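Local coordinates for protein colicin-D (Escherichia coli, PDB 5ZNM) that kills Escherichia coli and close relatives by blocking protein synthesis; the fragment here joins its central domain to the C-terminal domain, a nuclease that cuts tRNA, at residues Lys293-Lys298 / Thr318-Ala323; Lys336-Tyr339 / Gly344-Val347. One frame throughout, in Å; residues are numbered along the deposited sequence.

Contact 1 of 2, residues Lys293-Lys298 / Thr318-Ala323; sequences KQLDKK and TKFRDA. With SO4 (sulfate ion), chain E.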
loop_
_atom_site.group_PDB
_atom_site.type_symbol
_atom_site.label_atom_id
_atom_site.label_comp_id
_atom_site.label_asym_id
_atom_site.label_seq_id
_atom_site.Cartn_x
_atom_site.Cartn_y
_atom_site.Cartn_z
ATOM N N LYS A 293 -24.471 -17.641 11.496
ATOM C CA LYS A 293 -25.776 -16.992 11.409
ATOM C C LYS A 293 -26.801 -17.898 10.726
ATOM O O LYS A 293 -27.912 -18.085 11.230
ATOM C CB LYS A 293 -25.622 -15.655 10.669
ATOM C CG LYS A 293 -26.927 -14.934 10.406
ATOM C CD LYS A 293 -27.123 -13.763 11.351
ATOM C CE LYS A 293 -28.423 -13.017 11.051
ATOM N NZ LYS A 293 -29.635 -13.861 11.314
ATOM N N GLN A 294 -26.432 -18.506 9.591
ATOM C CA GLN A 294 -27.389 -19.354 8.886
ATOM C C GLN A 294 -27.645 -20.665 9.634
ATOM O O GLN A 294 -28.788 -21.134 9.696
ATOM C CB GLN A 294 -26.910 -19.634 7.456
ATOM C CG GLN A 294 -28.001 -20.228 6.520
ATOM C CD GLN A 294 -29.079 -19.211 6.157
ATOM O OE1 GLN A 294 -28.931 -18.026 6.429
ATOM N NE2 GLN A 294 -30.170 -19.675 5.533
ATOM N N LEU A 295 -26.603 -21.282 10.192
ATOM C CA LEU A 295 -26.800 -22.484 11.001
ATOM C C LEU A 295 -27.771 -22.224 12.144
ATOM O O LEU A 295 -28.642 -23.055 12.444
ATOM C CB LEU A 295 -25.448 -22.973 11.543
ATOM C CG LEU A 295 -24.485 -23.578 10.511
ATOM C CD1 LEU A 295 -23.039 -23.590 11.056
ATOM C CD2 LEU A 295 -24.899 -25.011 10.144
ATOM N N ASP A 296 -27.639 -21.068 12.792
ATOM C CA ASP A 296 -28.542 -20.711 13.883
ATOM C C ASP A 296 -29.970 -20.538 13.370
ATOM O O ASP A 296 -30.921 -21.081 13.944
ATOM C CB ASP A 296 -28.018 -19.433 14.540
ATOM C CG ASP A 296 -28.858 -18.976 15.693
ATOM O OD1 ASP A 296 -29.943 -18.431 15.453
ATOM O OD2 ASP A 296 -28.413 -19.142 16.844
ATOM N N LYS A 297 -30.127 -19.811 12.260
ATOM C CA LYS A 297 -31.450 -19.604 11.655
ATOM C C LYS A 297 -32.152 -20.914 11.331
ATOM O O LYS A 297 -33.382 -21.003 11.417
ATOM C CB LYS A 297 -31.321 -18.792 10.363
ATOM C CG LYS A 297 -31.628 -17.321 10.487
ATOM C CD LYS A 297 -32.096 -16.762 9.148
ATOM C CE LYS A 297 -30.959 -16.682 8.161
ATOM N NZ LYS A 297 -31.291 -15.899 6.929
ATOM N N LYS A 298 -31.410 -21.921 10.871
ATOM C CA LYS A 298 -32.030 -23.143 10.372
ATOM C C LYS A 298 -31.906 -24.315 11.343
ATOM O O LYS A 298 -32.228 -25.456 10.978
ATOM C CB LYS A 298 -31.430 -23.506 9.013
ATOM C CG LYS A 298 -31.554 -22.387 7.955
ATOM C CD LYS A 298 -33.025 -22.003 7.721
ATOM C CE LYS A 298 -33.198 -20.951 6.625
ATOM N NZ LYS A 298 -34.665 -20.624 6.395
ATOM N N THR A 318 -22.199 -26.736 15.728
ATOM C CA THR A 318 -21.173 -27.552 15.084
ATOM C C THR A 318 -21.707 -28.943 14.749
ATOM O O THR A 318 -21.394 -29.488 13.682
ATOM C CB THR A 318 -19.920 -27.620 15.970
ATOM O OG1 THR A 318 -19.418 -26.286 16.179
ATOM C CG2 THR A 318 -18.822 -28.465 15.319
ATOM N N LYS A 319 -22.534 -29.527 15.628
ATOM C CA LYS A 319 -23.207 -30.786 15.284
ATOM C C LYS A 319 -23.999 -30.654 13.986
ATOM O O LYS A 319 -23.922 -31.519 13.103
ATOM C CB LYS A 319 -24.157 -31.218 16.411
ATOM C CG LYS A 319 -23.521 -31.849 17.635
ATOM C CD LYS A 319 -24.645 -32.522 18.482
ATOM C CE LYS A 319 -24.094 -33.053 19.804
ATOM N NZ LYS A 319 -25.189 -33.660 20.607
ATOM N N PHE A 320 -24.793 -29.578 13.872
ATOM C CA PHE A 320 -25.631 -29.346 12.693
ATOM C C PHE A 320 -24.774 -29.159 11.444
ATOM O O PHE A 320 -25.031 -29.768 10.398
ATOM C CB PHE A 320 -26.498 -28.107 12.950
ATOM C CG PHE A 320 -27.604 -27.859 11.932
ATOM C CD1 PHE A 320 -28.236 -28.898 11.286
ATOM C CD2 PHE A 320 -28.020 -26.558 11.667
ATOM C CE1 PHE A 320 -29.274 -28.651 10.378
ATOM C CE2 PHE A 320 -29.041 -26.292 10.757
ATOM C CZ PHE A 320 -29.674 -27.350 10.114
ATOM N N ARG A 321 -23.728 -28.332 11.544
ATOM C CA ARG A 321 -22.804 -28.163 10.422
ATOM C C ARG A 321 -22.223 -29.508 9.984
ATOM O O ARG A 321 -22.210 -29.843 8.788
ATOM C CB ARG A 321 -21.689 -27.187 10.824
ATOM C CG ARG A 321 -20.820 -26.630 9.689
ATOM C CD ARG A 321 -19.747 -27.598 9.193
ATOM N NE ARG A 321 -18.904 -28.172 10.265
ATOM C CZ ARG A 321 -17.835 -27.575 10.794
ATOM N NH1 ARG A 321 -17.133 -28.188 11.749
ATOM N NH2 ARG A 321 -17.455 -26.367 10.368
ATOM N N ASP A 322 -21.740 -30.297 10.950
ATOM C CA ASP A 322 -21.151 -31.594 10.630
ATOM C C ASP A 322 -22.194 -32.541 10.032
ATOM O O ASP A 322 -21.900 -33.274 9.077
ATOM C CB ASP A 322 -20.502 -32.203 11.889
ATOM C CG ASP A 322 -19.209 -31.464 12.322
ATOM O OD1 ASP A 322 -18.659 -30.662 11.532
ATOM O OD2 ASP A 322 -18.743 -31.671 13.460
ATOM N N ALA A 323 -23.431 -32.513 10.544
ATOM C CA ALA A 323 -24.468 -33.379 9.981
ATOM C C ALA A 323 -24.753 -33.028 8.528
ATOM O O ALA A 323 -24.922 -33.918 7.688
ATOM C CB ALA A 323 -25.751 -33.296 10.810
HETATM S S SO4 E . -33.455 -17.218 4.704
HETATM O O1 SO4 E . -32.131 -17.825 4.774
HETATM O O2 SO4 E . -33.601 -16.637 3.369
HETATM O O3 SO4 E . -34.487 -18.229 4.948
HETATM O O4 SO4 E . -33.589 -16.159 5.703
#
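Two helices of the C-terminal tRNase domain pack here, with Leu295 and Phe320 at the centre of the seam. Leu295, its CG beside the backbone N (chi1 -71°), sends both methyl groups to the opposing helix: CD1 lies 3.8 Å from Arg321 CB, and CD2 comes equally near Phe320 CD2. The Phe320 ring lies against the C-terminal end of helix 292-297. Leu295 O sits at its edge, near its plane, 3.6 Å from CD2, while Lys298 O approaches CZ obliquely at 3.3 Å. No hydrogen bond crosses the seam. Arg321 NE and NH1 grip Asp322 OD1 side-on from one face of the carboxylate, and NH1 also bonds to Gly203 O. On a different side of helix 292-297, a sulfate is held by Gln294, Lys297 and Lys298. Gln294 NE2 donates almost straight to O1 (2.8 Å, 176°), Lys297 NZ meets O4 at 2.6 Å, and Lys298 NZ donates to O3. The ion probably comes from the crystallisation liquor, but the basic patch that holds it could suit a phosphate of the RNA substrate. Ala302 touches Phe320, Phe365 and Ser367 of strand 365-370 touch Gln294 and Lys298, and Leu366 O accepts from Gln294 NE2.

Contact 2 of 2, residues Lys336-Tyr339 / Gly344-Val347; sequences KGTY and GSKV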
loop_
_atom_site.group_PDB
_atom_site.type_symbol
_atom_site.label_atom_id
_atom_site.label_comp_id
_atom_site.label_asym_id
_atom_site.label_seq_id
_atom_site.Cartn_x
_atom_site.Cartn_y
_atom_site.Cartn_z
ATOM N N LYS A 336 -30.448 -33.545 -7.027
ATOM C CA LYS A 336 -31.790 -33.891 -7.495
ATOM C C LYS A 336 -32.633 -32.622 -7.420
ATOM O O LYS A 336 -33.134 -32.270 -6.347
ATOM C CB LYS A 336 -32.388 -35.024 -6.662
ATOM C CG LYS A 336 -33.872 -35.373 -7.000
ATOM C CD LYS A 336 -34.428 -36.365 -5.972
ATOM C CE LYS A 336 -35.937 -36.617 -6.169
ATOM N NZ LYS A 336 -36.263 -37.307 -7.468
ATOM N N GLY A 337 -32.747 -31.930 -8.547
ATOM C CA GLY A 337 -33.684 -30.842 -8.665
ATOM C C GLY A 337 -33.170 -29.519 -8.127
ATOM O O GLY A 337 -31.961 -29.254 -8.022
ATOM N N THR A 338 -34.129 -28.670 -7.764
ATOM C CA THR A 338 -33.829 -27.281 -7.443
ATOM C C THR A 338 -34.899 -26.747 -6.507
ATOM O O THR A 338 -35.987 -27.323 -6.377
ATOM C CB THR A 338 -33.755 -26.417 -8.712
ATOM O OG1 THR A 338 -33.306 -25.098 -8.371
ATOM C CG2 THR A 338 -35.129 -26.335 -9.378
ATOM N N TYR A 339 -34.579 -25.629 -5.850
ATOM C CA TYR A 339 -35.493 -24.964 -4.922
ATOM C C TYR A 339 -35.955 -23.662 -5.580
ATOM O O TYR A 339 -35.168 -22.717 -5.717
ATOM C CB TYR A 339 -34.807 -24.740 -3.573
ATOM C CG TYR A 339 -35.663 -24.098 -2.495
ATOM C CD1 TYR A 339 -36.785 -24.743 -1.998
ATOM C CD2 TYR A 339 -35.327 -22.859 -1.960
ATOM C CE1 TYR A 339 -37.556 -24.172 -1.015
ATOM C CE2 TYR A 339 -36.100 -22.271 -0.969
ATOM C CZ TYR A 339 -37.211 -22.945 -0.492
ATOM O OH TYR A 339 -38.000 -22.389 0.492
ATOM N N GLY A 344 -31.324 -21.004 -9.448
ATOM C CA GLY A 344 -30.019 -21.603 -9.623
ATOM C C GLY A 344 -29.517 -22.394 -8.437
ATOM O O GLY A 344 -28.367 -22.847 -8.458
ATOM N N SER A 345 -30.336 -22.574 -7.406
ATOM C CA SER A 345 -29.954 -23.437 -6.303
ATOM C C SER A 345 -29.935 -24.893 -6.754
ATOM O O SER A 345 -30.591 -25.286 -7.718
ATOM C CB SER A 345 -30.917 -23.255 -5.130
ATOM O OG SER A 345 -32.221 -23.628 -5.516
ATOM N N LYS A 346 -29.153 -25.700 -6.049
ATOM C CA LYS A 346 -29.113 -27.135 -6.278
ATOM C C LYS A 346 -29.578 -27.829 -5.011
ATOM O O LYS A 346 -29.266 -27.372 -3.904
ATOM C CB LYS A 346 -27.705 -27.597 -6.642
ATOM C CG LYS A 346 -27.184 -27.003 -7.937
ATOM C CD LYS A 346 -25.795 -27.538 -8.235
ATOM C CE LYS A 346 -25.218 -26.882 -9.478
ATOM N NZ LYS A 346 -25.877 -27.394 -10.702
ATOM N N VAL A 347 -30.324 -28.926 -5.167
ATOM C CA VAL A 347 -30.831 -29.704 -4.036
ATOM C C VAL A 347 -30.106 -31.043 -4.016
ATOM O O VAL A 347 -29.984 -31.702 -5.057
ATOM C CB VAL A 347 -32.361 -29.903 -4.108
ATOM C CG1 VAL A 347 -32.833 -30.738 -2.948
ATOM C CG2 VAL A 347 -33.111 -28.545 -4.124
#
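Val347 presses its side chain against the backbone of residues 336-338, with CG2 3.5 Å from Thr338 C and CB 3.3 Å from Lys336 O. CG2 lies beside the valine's own backbone N and anti to its carbonyl carbon, which lays this methyl along the facing chain, where Tyr339 CB also comes near. The backbone of the same residue joins the two segments. Lys336 N donates to Val347 O at 2.7 Å in a nearly linear bond (171°), whereas Val347 N returns a weak one to Gly337 O. Lys336 and Gly337 thus stand together opposite the single residue Val347, a bulge-like step as the pairing of strand 334-335 with strand 346-349 runs out, and Gly337 takes a positive phi of 84° within it.

Beyond this step, side-chain hydroxyls take over the pairing. Thr338 OG1 donates to Ser345 O across 2.8 Å, from above the plane of that carbonyl. Ser345 OG answers by accepting from Tyr339 N at 3.1 Å; a chi1 of 62° places it between the serine's own N and carbonyl carbon, facing the other segment. The same hydroxyl is hydrogen-bonded to Glu342 O in the intervening turn, so this one oxygen ties the turn to its incoming arm.

The next shell holds both arms. Tyr381 OH bonds to Lys336 O, Lys336 NZ reaches Leu382 O, and the backbone of Thr338 is hydrogen-bonded to Gly385 and Leu387, which fastens residues 336-339 to helix 376-384 and the C-terminal tail. On the sheet side, Ser345 and Val347 lie on Ile358 and Val356 of strand 355-359, while Tyr339 touches Leu366 and Trp369 of strand 365-370.

In the fold
From the N terminus, the chain runs through the central domain before entering the tRNase domain, where both contacts lie. Contact 1 closes the connection between helices 292-297 and 314-329. The chain then follows the second helix to its end and enters strand 334-335, after which contact 2 closes the short turn leading into strand 346-349. The two loops follow in series, neither nesting nor crossing; the centres of contact 1 and contact 2 are about 20 Å apart, and the nearest atoms of contact 1 and contact 2 about 7 Å. Strand 365-370, at the far edge of the antiparallel sheet from 334-335, borders both, touching helix 292-297 in contact 1 and the turn of contact 2.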